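Local coordinates for cellulosome anchoring protein cohesin region (Clostridium thermocellum, PDB 4JO5), which binds cellulose through a family 3a carbohydrate-binding module of the CipA scaffoldin, which organises the catalytic subunits of the cellulosome, at residues A[16-21]-A[160-165]. Numbering follows the deposited sequence.
Sequences SGNLKV and AYLNGV
Ala160 sets its methyl group against both Leu19 and Val21, a compact example of how two beta sheets are joined face to face by alternate side chains. Its CB lies 4.0 Å from Val21 CG2 and 4.1 Å from Leu19 CD1, so one small residue meets two neighbours that point inward from the same strand. With CG1 of Val21 anti to the backbone N (chi1 -178°), CG2 lies beside that N and is the branch that meets Ala160. Leu19 reaches across with CD1, which also meets Leu162 CD2 at 4.3 Å. Strands 19-21 and 160-162 run nearly antiparallel, at 157°, yet their axes stay 9.4 Å apart, a spacing filled by side chains rather than bridged by backbone bonds. Val21 also packs on Phe39 and Leu19 on Val41 in their own sheet, while Leu54, Leu56 and Val167 line the facing sheet.

Where strand 19-25 begins and strand 159-162 ends, the packing gives way to a looser, partly exposed margin. There Leu162 and Asn18 approach from opposite directions, and the amide carbon CG of Asn18 rests 4.1 Å from Leu162 CD1, a van der Waals touch at the edge of the core. Beyond it the chain of 160-165 reverses in a type I' turn from Leu162 to Val165, closed by paired backbone bonds between these two residues; Asn163 and Gly164 at its corners are exposed. Tyr161 points away from 16-21, yet is buried, in cation-pi contact with Arg57. Inward aliphatic residues interleaved between two antiparallel sheets are the usual packing of a beta sandwich, here that of a family 3 carbohydrate-binding module.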
loop_
_atom_site.group_PDB
_atom_site.type_symbol
_atom_site.label_atom_id
_atom_site.label_comp_id
_atom_site.label_asym_id
_atom_site.label_seq_id
_atom_site.Cartn_x
_atom_site.Cartn_y
_atom_site.Cartn_z
ATOM N N SER A 16 -4.829 4.251 14.340
ATOM C CA SER A 16 -4.463 3.606 15.580
ATOM C C SER A 16 -3.320 4.328 16.300
ATOM O O SER A 16 -3.290 4.369 17.519
ATOM C CB SER A 16 -4.061 2.180 15.283
ATOM O OG SER A 16 -4.865 1.329 16.005
ATOM N N GLY A 17 -2.389 4.897 15.547
ATOM C CA GLY A 17 -1.282 5.625 16.129
ATOM C C GLY A 17 0.029 4.857 16.156
ATOM O O GLY A 17 1.062 5.409 16.611
ATOM N N ASN A 18 0.014 3.602 15.683
ATOM C CA ASN A 18 1.230 2.782 15.668
ATOM C C ASN A 18 1.984 2.907 14.354
ATOM O O ASN A 18 3.204 2.673 14.285
ATOM C CB ASN A 18 0.932 1.296 15.951
ATOM C CG ASN A 18 -0.462 0.866 15.497
ATOM O OD1 ASN A 18 -0.914 1.235 14.414
ATOM N ND2 ASN A 18 -1.153 0.089 16.341
ATOM N N LEU A 19 1.249 3.276 13.314
ATOM C CA LEU A 19 1.827 3.492 11.986
ATOM C C LEU A 19 1.449 4.836 11.409
ATOM O O LEU A 19 0.346 5.351 11.613
ATOM C CB LEU A 19 1.304 2.447 11.002
ATOM C CG LEU A 19 1.687 1.010 11.304
ATOM C CD1 LEU A 19 1.090 0.134 10.232
ATOM C CD2 LEU A 19 3.196 0.842 11.366
ATOM N N LYS A 20 2.383 5.395 10.668
ATOM C CA LYS A 20 2.103 6.514 9.813
ATOM C C LYS A 20 2.334 5.963 8.416
ATOM O O LYS A 20 3.362 5.366 8.154
ATOM C CB LYS A 20 3.067 7.665 10.083
ATOM C CG LYS A 20 2.884 8.765 9.077
ATOM C CD LYS A 20 3.687 9.976 9.411
ATOM C CE LYS A 20 5.172 9.747 9.279
ATOM N NZ LYS A 20 5.895 11.056 9.442
ATOM N N VAL A 21 1.376 6.152 7.525
ATOM C CA VAL A 21 1.512 5.666 6.151
ATOM C C VAL A 21 1.525 6.851 5.211
ATOM O O VAL A 21 0.569 7.648 5.169
ATOM C CB VAL A 21 0.363 4.716 5.717
ATOM C CG1 VAL A 21 0.590 4.196 4.282
ATOM C CG2 VAL A 21 0.226 3.551 6.670
ATOM N N ALA A 160 -3.541 -0.043 5.946
ATOM C CA ALA A 160 -2.501 -0.908 6.484
ATOM C C ALA A 160 -3.108 -1.678 7.640
ATOM O O ALA A 160 -3.962 -1.145 8.354
ATOM C CB ALA A 160 -1.334 -0.091 6.967
ATOM N N TYR A 161 -2.628 -2.908 7.812
ATOM C CA TYR A 161 -3.167 -3.864 8.768
ATOM C C TYR A 161 -2.017 -4.507 9.512
ATOM O O TYR A 161 -0.982 -4.845 8.915
ATOM C CB TYR A 161 -3.953 -4.978 8.051
ATOM C CG TYR A 161 -5.006 -4.445 7.116
ATOM C CD1 TYR A 161 -4.648 -3.901 5.882
ATOM C CD2 TYR A 161 -6.345 -4.453 7.470
ATOM C CE1 TYR A 161 -5.585 -3.374 5.042
ATOM C CE2 TYR A 161 -7.307 -3.908 6.624
ATOM C CZ TYR A 161 -6.908 -3.363 5.410
ATOM O OH TYR A 161 -7.823 -2.824 4.531
ATOM N N LEU A 162 -2.196 -4.704 10.807
ATOM C CA LEU A 162 -1.249 -5.521 11.577
ATOM C C LEU A 162 -1.988 -6.760 12.033
ATOM O O LEU A 162 -2.996 -6.684 12.767
ATOM C CB LEU A 162 -0.677 -4.777 12.785
ATOM C CG LEU A 162 0.172 -3.532 12.494
ATOM C CD1 LEU A 162 0.464 -2.787 13.814
ATOM C CD2 LEU A 162 1.452 -3.888 11.819
ATOM N N ASN A 163 -1.493 -7.899 11.570
ATOM C CA ASN A 163 -2.155 -9.177 11.818
ATOM C C ASN A 163 -3.619 -9.119 11.435
ATOM O O ASN A 163 -4.454 -9.637 12.158
ATOM C CB ASN A 163 -2.033 -9.549 13.304
ATOM C CG ASN A 163 -1.994 -11.030 13.524
ATOM O OD1 ASN A 163 -1.672 -11.786 12.618
ATOM N ND2 ASN A 163 -2.323 -11.460 14.738
ATOM N N GLY A 164 -3.933 -8.449 10.324
ATOM C CA GLY A 164 -5.306 -8.357 9.826
ATOM C C GLY A 164 -6.183 -7.245 10.418
ATOM O O GLY A 164 -7.299 -6.973 9.952
ATOM N N VAL A 165 -5.696 -6.598 11.466
ATOM C CA VAL A 165 -6.439 -5.512 12.101
ATOM C C VAL A 165 -6.113 -4.199 11.409
ATOM O O VAL A 165 -4.973 -3.807 11.344
ATOM C CB VAL A 165 -6.048 -5.396 13.572
ATOM C CG1 VAL A 165 -6.764 -4.241 14.244
ATOM C CG2 VAL A 165 -6.335 -6.712 14.286
#